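Side-chain contacts in enoyl-CoA hydratase/isomerase family protein (Ruegeria pomeroyi, PDB 3L3S), which probably acts as a hydro-lyase of the crotonase superfamily, as enoyl-CoA hydratases do in fatty acid metabolism: residues Arg157-Gly160 against Arg161-Thr165; His28-Ser31 against Arg32-Ala36; Ile188-Glu191 against Ala192-Ala195. All coordinates share one frame; numbering follows the deposited sequence.

From the N terminus the order is contact 2, contact 1, contact 3. Each joins a short loop to the helix that follows it, within one unbroken piece of chain. Contact 2 closes the loop after strand 17-22 at the start of helix 32-45. Contact 1 turns the chain from helix 150-155 into helix 161-170, beside neighbouring subunits. Contact 3 leads from strand 187-188, the sixth strand of the mixed sheet, into helix 194-207. The three lie in series, so none nests inside or crosses another. Their centres are 26 to 27 Å apart and they do not touch. In each, a carbonyl at the loop end accepts at least one backbone N-H from the residues that follow.

Contact 1 (Arg157-Gly160 against Arg161-Thr165); sequences RVIG and RRAVT
I159 and V164 form a hydrophobic staple over the N terminus of helix 161-170. G160 sits between them at the N-cap. Contacts run from CB to the tip of I159 along its CG1-CD1 branch. Its CB lies 4.0 Å from A163 CB. CG1 comes next and meets V164 CG2 at 3.7 Å. It stands between the backbone N and the carbonyl carbon of its own residue (chi1 60°), and from there the chain runs out extended. CD1, the tip, rests 3.6 Å from A163 CB. It also covers the backbone N of V164. The two branched side chains cross obliquely. I159 also packs on A182 and L184, and A163 touches W178, so the staple joins this helix start to helix 176-182 and the loop after it. An alanine in place of I159 would lose CG1 and CD1, and would probably leave V164 CG2 without its mate and a gap beside A163.

The polar bond lies next to this apolar patch. V164 N donates to G160 O at 3.2 Å, with a nearly straight N-H...O angle of 169°. The end of R162 leads away from the staple, and its NH2 bonds to M123 O of the second subunit, which places this helix start at a subunit boundary. One turn in, T165 folds its hydroxyl back on the backbone: OG1 donates to R161 O at 2.6 Å, nearly along the C=O axis.

Contact 2 (His28-Ser31 against Arg32-Ala36); sequences HPLS and RAMIA
S31 receives backbone N-H groups of M34 and I35 at the start of helix 32-45. The strongest bond runs from I35 N to S31 O, at 3.0 Å and an N-H...O angle of 160°. The donor is somewhat tilted from the carbonyl plane. M34 N makes two weaker bonds to the same residue. One goes to S31 O at 3.2 Å. The other goes to S31 OG at 3.4 Å and makes S31 the N-cap. The hydroxyl oxygen can reach it because chi1 of 61° sets OG between the backbone N and the carbonyl carbon, turned over the first helical turn.

Just before the cap, L30 is the centre of an inverse gamma turn, with a weak bond from S31 N to P29 O. The selenomethionine M34 packs against this turn. Its CG is anti to the backbone N (chi1 177°), which brings CG to 3.3 Å from P29 O. The same CG meets L30 CD2 at 4.1 Å. L30 CB also touches I35 CG1 at 4.2 Å. L30 and I35 bracket the N-cap, as in a hydrophobic staple.

Further out, I35 packs on L89, C93 and L96 of helix 84-101. R32 is fixed to the same helix by a salt bridge from its NE to D88. L30 shares backbone hydrogen bonds with G66, which ties the loop to the chain just after strand 62-64.

The chemistry is that of a capped helix start. S31 gives the first turn two oxygens as acceptors, while L30, M34 and I35 cover the neighbouring backbone with apolar groups.

Contact 3 (Ile188-Glu191 against Ala192-Ala195); sequences ILPE and AALA
A type I beta turn at P190-A193 leads from strand 187-188 toward helix 194-207. It is built round one acceptor, P190 O. A193 N donates to this oxygen at 2.8 Å, with an N-H...O angle of 146°. The donor stands above the carbonyl plane, 40° out of it, so it does not use a lone pair. L194 N also donates weakly to P190 O, at 3.1 Å and a bent angle. One carbonyl thus takes two successive N-H groups as the chain begins to coil.

Side chains close over the turn on two lines. P190 CG meets A193 CB at 3.9 Å, so the proline ring lies against the methyl group at the far end of the turn. The same methyl is 3.6 Å from P190 O, close beside the acceptor. The second line joins L189 and L194, five residues apart. L194 CG is anti to the backbone N (chi1 -165°), and its branch CD1 reaches back to L189 CB at 4.1 Å. Of L194, CD1 is the branch that makes this contact, and the touch is light.

Around the turn, L189 shares backbone hydrogen bonds with A131, in the neighbouring strand 128-131. L194 and E191 both touch S132, and E191 also rests on P133. A193 O accepts from T196 OG1, a hydroxyl three residues further on. P190, E191 and A192 lie at the surface, where they touch a crystal neighbour, so their side-chain positions may owe something to the lattice.

The whole is a type I turn whose first carbonyl also takes a weak bond from the fourth residue on. It carries the chain from strand 187-188, at the edge of the mixed sheet within this chain, toward helix 194-207.

Contact 1 (Arg157-Gly160 against Arg161-Thr165)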
loop_
_atom_site.group_PDB
_atom_site.type_symbol
_atom_site.label_atom_id
_atom_site.label_comp_id
_atom_site.label_asym_id
_atom_site.label_seq_id
_atom_site.Cartn_x
_atom_site.Cartn_y
_atom_site.Cartn_z
ATOM N N ARG B 157 8.170 -1.434 3.112
ATOM C CA ARG B 157 7.401 -2.537 2.569
ATOM C C ARG B 157 6.191 -2.884 3.417
ATOM O O ARG B 157 5.269 -3.540 2.927
ATOM C CB ARG B 157 8.286 -3.765 2.337
ATOM C CG ARG B 157 8.784 -3.915 0.883
ATOM C CD ARG B 157 9.642 -2.738 0.440
ATOM N NE ARG B 157 10.253 -2.943 -0.868
ATOM C CZ ARG B 157 11.092 -2.090 -1.463
ATOM N NH1 ARG B 157 11.439 -0.945 -0.879
ATOM N NH2 ARG B 157 11.593 -2.393 -2.653
ATOM N N VAL B 158 6.165 -2.400 4.663
ATOM C CA VAL B 158 5.060 -2.695 5.576
ATOM C C VAL B 158 4.129 -1.531 5.961
ATOM O O VAL B 158 3.126 -1.747 6.641
ATOM C CB VAL B 158 5.537 -3.488 6.846
ATOM C CG1 VAL B 158 6.215 -4.820 6.439
ATOM C CG2 VAL B 158 6.456 -2.642 7.734
ATOM N N ILE B 159 4.495 -0.299 5.613
ATOM C CA ILE B 159 3.642 0.874 5.887
ATOM C C ILE B 159 3.595 1.756 4.639
ATOM O O ILE B 159 4.448 1.629 3.765
ATOM C CB ILE B 159 4.071 1.717 7.160
ATOM C CG1 ILE B 159 5.490 2.275 7.043
ATOM C CG2 ILE B 159 3.946 0.894 8.416
ATOM C CD1 ILE B 159 5.911 3.146 8.221
ATOM N N GLY B 160 2.621 2.666 4.581
ATOM C CA GLY B 160 2.443 3.559 3.436
ATOM C C GLY B 160 3.573 4.545 3.190
ATOM O O GLY B 160 4.367 4.804 4.097
ATOM N N ARG B 161 3.625 5.113 1.981
ATOM C CA ARG B 161 4.671 6.066 1.596
ATOM C C ARG B 161 4.748 7.334 2.467
ATOM O O ARG B 161 5.826 7.875 2.659
ATOM C CB ARG B 161 4.555 6.431 0.109
ATOM C CG ARG B 161 5.783 7.135 -0.470
ATOM C CD ARG B 161 5.551 7.627 -1.887
ATOM N NE ARG B 161 5.699 6.575 -2.893
ATOM C CZ ARG B 161 6.719 6.486 -3.747
ATOM N NH1 ARG B 161 7.707 7.381 -3.732
ATOM N NH2 ARG B 161 6.742 5.502 -4.633
ATOM N N ARG B 162 3.616 7.778 3.009
ATOM C CA ARG B 162 3.584 8.962 3.865
ATOM C C ARG B 162 4.128 8.648 5.248
ATOM O O ARG B 162 4.849 9.452 5.841
ATOM C CB ARG B 162 2.163 9.477 4.024
ATOM C CG ARG B 162 1.566 10.045 2.770
ATOM C CD ARG B 162 1.997 11.433 2.528
ATOM N NE ARG B 162 1.080 12.140 1.650
ATOM C CZ ARG B 162 1.461 13.077 0.794
ATOM N NH1 ARG B 162 2.742 13.394 0.689
ATOM N NH2 ARG B 162 0.555 13.765 0.120
ATOM N N ALA B 163 3.794 7.452 5.725
ATOM C CA ALA B 163 4.201 6.978 7.033
ATOM C C ALA B 163 5.711 6.815 7.179
ATOM O O ALA B 163 6.288 7.381 8.106
ATOM C CB ALA B 163 3.475 5.705 7.358
ATOM N N VAL B 164 6.354 6.133 6.220
ATOM C CA VAL B 164 7.817 5.927 6.238
ATOM C C VAL B 164 8.577 7.223 6.037
ATOM O O VAL B 164 9.672 7.386 6.566
ATOM C CB VAL B 164 8.348 5.022 5.104
ATOM C CG1 VAL B 164 9.476 4.151 5.620
ATOM C CG2 VAL B 164 7.266 4.248 4.437
ATOM N N THR B 165 8.019 8.107 5.212
ATOM C CA THR B 165 8.644 9.389 4.932
ATOM C C THR B 165 8.644 10.277 6.174
ATOM O O THR B 165 9.631 10.958 6.423
ATOM C CB THR B 165 7.997 10.094 3.719
ATOM O OG1 THR B 165 8.036 9.204 2.594
ATOM C CG2 THR B 165 8.772 11.360 3.334
#

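Contact 2 (His28-Ser31 against Arg32-Ala36)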
loop_
_atom_site.group_PDB
_atom_site.type_symbol
_atom_site.label_atom_id
_atom_site.label_comp_id
_atom_site.label_asym_id
_atom_site.label_seq_id
_atom_site.Cartn_x
_atom_site.Cartn_y
_atom_site.Cartn_z
ATOM N N HIS B 28 20.024 -5.052 23.256
ATOM C CA HIS B 28 20.080 -6.178 22.294
ATOM C C HIS B 28 20.661 -5.688 20.952
ATOM O O HIS B 28 20.040 -5.871 19.899
ATOM C CB HIS B 28 18.681 -6.788 22.073
ATOM C CG HIS B 28 17.982 -7.192 23.330
ATOM N ND1 HIS B 28 18.502 -8.115 24.209
ATOM C CD2 HIS B 28 16.799 -6.796 23.856
ATOM C CE1 HIS B 28 17.669 -8.268 25.224
ATOM N NE2 HIS B 28 16.628 -7.479 25.033
ATOM N N PRO B 29 21.873 -5.078 20.980
ATOM C CA PRO B 29 22.439 -4.577 19.733
ATOM C C PRO B 29 22.847 -5.533 18.624
ATOM O O PRO B 29 23.344 -6.630 18.869
ATOM C CB PRO B 29 23.607 -3.743 20.221
ATOM C CG PRO B 29 24.115 -4.510 21.350
ATOM C CD PRO B 29 22.857 -4.901 22.073
ATOM N N LEU B 30 22.592 -5.084 17.401
ATOM C CA LEU B 30 22.948 -5.813 16.198
ATOM C C LEU B 30 24.396 -5.487 15.837
ATOM O O LEU B 30 24.675 -4.699 14.923
ATOM C CB LEU B 30 21.993 -5.484 15.043
ATOM C CG LEU B 30 20.556 -5.987 15.196
ATOM C CD1 LEU B 30 19.650 -5.295 14.225
ATOM C CD2 LEU B 30 20.473 -7.478 15.004
ATOM N N SER B 31 25.318 -6.044 16.626
ATOM C CA SER B 31 26.752 -5.899 16.383
ATOM C C SER B 31 27.076 -6.878 15.241
ATOM O O SER B 31 26.193 -7.629 14.803
ATOM C CB SER B 31 27.550 -6.252 17.646
ATOM O OG SER B 31 27.340 -7.590 18.062
ATOM N N ARG B 32 28.318 -6.891 14.761
ATOM C CA ARG B 32 28.690 -7.799 13.677
ATOM C C ARG B 32 28.575 -9.268 14.103
ATOM O O ARG B 32 28.106 -10.107 13.329
ATOM C CB ARG B 32 30.085 -7.452 13.143
ATOM C CG ARG B 32 30.530 -8.240 11.906
ATOM C CD ARG B 32 29.564 -8.124 10.713
ATOM N NE ARG B 32 29.855 -9.143 9.707
ATOM C CZ ARG B 32 29.360 -10.379 9.714
ATOM N NH1 ARG B 32 28.526 -10.768 10.667
ATOM N NH2 ARG B 32 29.719 -11.237 8.773
ATOM N N ALA B 33 28.877 -9.532 15.375
ATOM C CA ALA B 33 28.812 -10.878 15.944
ATOM C C ALA B 33 27.373 -11.334 16.203
ATOM O O ALA B 33 27.104 -12.531 16.243
ATOM C CB ALA B 33 29.636 -10.941 17.236
HETATM N N MSE B 34 26.467 -10.369 16.384
HETATM C CA MSE B 34 25.048 -10.647 16.626
HETATM C C MSE B 34 24.357 -10.956 15.300
HETATM O O MSE B 34 23.534 -11.871 15.222
HETATM C CB MSE B 34 24.366 -9.468 17.347
HETATM C CG MSE B 34 22.853 -9.607 17.583
HETATM SE SE MSE B 34 22.311 -11.030 18.801
HETATM C CE MSE B 34 22.108 -9.950 20.402
ATOM N N ILE B 35 24.723 -10.206 14.261
ATOM C CA ILE B 35 24.189 -10.391 12.912
ATOM C C ILE B 35 24.605 -11.777 12.400
ATOM O O ILE B 35 23.782 -12.493 11.844
ATOM C CB ILE B 35 24.678 -9.263 11.966
ATOM C CG1 ILE B 35 23.994 -7.944 12.347
ATOM C CG2 ILE B 35 24.405 -9.602 10.485
ATOM C CD1 ILE B 35 24.696 -6.707 11.836
ATOM N N ALA B 36 25.855 -12.161 12.668
ATOM C CA ALA B 36 26.395 -13.464 12.258
ATOM C C ALA B 36 25.687 -14.594 12.999
ATOM O O ALA B 36 25.302 -15.581 12.381
ATOM C CB ALA B 36 27.906 -13.529 12.502
#

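Contact 3 (Ile188-Glu191 against Ala192-Ala195)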
loop_
_atom_site.group_PDB
_atom_site.type_symbol
_atom_site.label_atom_id
_atom_site.label_comp_id
_atom_site.label_asym_id
_atom_site.label_seq_id
_atom_site.Cartn_x
_atom_site.Cartn_y
_atom_site.Cartn_z
ATOM N N ILE B 188 -2.372 -5.450 18.790
ATOM C CA ILE B 188 -1.889 -4.950 20.084
ATOM C C ILE B 188 -2.546 -5.808 21.151
ATOM O O ILE B 188 -3.767 -5.956 21.173
ATOM C CB ILE B 188 -2.281 -3.468 20.374
ATOM C CG1 ILE B 188 -1.641 -2.509 19.367
ATOM C CG2 ILE B 188 -1.804 -3.063 21.774
ATOM C CD1 ILE B 188 -2.219 -1.100 19.440
ATOM N N LEU B 189 -1.727 -6.382 22.026
ATOM C CA LEU B 189 -2.223 -7.227 23.110
ATOM C C LEU B 189 -1.703 -6.808 24.489
ATOM O O LEU B 189 -0.616 -6.221 24.584
ATOM C CB LEU B 189 -1.840 -8.689 22.846
ATOM C CG LEU B 189 -2.732 -9.335 21.789
ATOM C CD1 LEU B 189 -1.899 -9.616 20.559
ATOM C CD2 LEU B 189 -3.435 -10.551 22.335
ATOM N N PRO B 190 -2.497 -7.040 25.574
ATOM C CA PRO B 190 -2.022 -6.670 26.920
ATOM C C PRO B 190 -0.762 -7.499 27.220
ATOM O O PRO B 190 -0.710 -8.683 26.871
ATOM C CB PRO B 190 -3.208 -7.046 27.825
ATOM C CG PRO B 190 -4.034 -8.006 26.997
ATOM C CD PRO B 190 -3.921 -7.432 25.628
ATOM N N GLU B 191 0.258 -6.853 27.791
ATOM C CA GLU B 191 1.560 -7.489 28.067
ATOM C C GLU B 191 1.636 -8.812 28.804
ATOM O O GLU B 191 2.662 -9.488 28.734
ATOM C CB GLU B 191 2.586 -6.499 28.637
ATOM C CG GLU B 191 2.043 -5.440 29.556
ATOM C CD GLU B 191 1.572 -4.183 28.828
ATOM O OE1 GLU B 191 2.421 -3.327 28.498
ATOM O OE2 GLU B 191 0.348 -4.042 28.610
ATOM N N ALA B 192 0.537 -9.198 29.451
ATOM C CA ALA B 192 0.448 -10.469 30.172
ATOM C C ALA B 192 -0.016 -11.570 29.211
ATOM O O ALA B 192 0.297 -12.744 29.400
ATOM C CB ALA B 192 -0.517 -10.349 31.354
ATOM N N ALA B 193 -0.706 -11.161 28.149
ATOM C CA ALA B 193 -1.238 -12.079 27.143
ATOM C C ALA B 193 -0.383 -12.214 25.885
ATOM O O ALA B 193 -0.582 -13.148 25.114
ATOM C CB ALA B 193 -2.653 -11.670 26.762
ATOM N N LEU B 194 0.582 -11.306 25.714
ATOM C CA LEU B 194 1.477 -11.273 24.547
ATOM C C LEU B 194 2.275 -12.553 24.284
ATOM O O LEU B 194 2.287 -13.048 23.157
ATOM C CB LEU B 194 2.420 -10.058 24.612
ATOM C CG LEU B 194 3.181 -9.631 23.346
ATOM C CD1 LEU B 194 2.217 -9.278 22.210
ATOM C CD2 LEU B 194 4.070 -8.444 23.645
ATOM N N ALA B 195 2.872 -13.112 25.335
ATOM C CA ALA B 195 3.667 -14.336 25.237
ATOM C C ALA B 195 2.843 -15.549 24.791
ATOM O O ALA B 195 3.280 -16.297 23.912
ATOM C CB ALA B 195 4.367 -14.626 26.559
#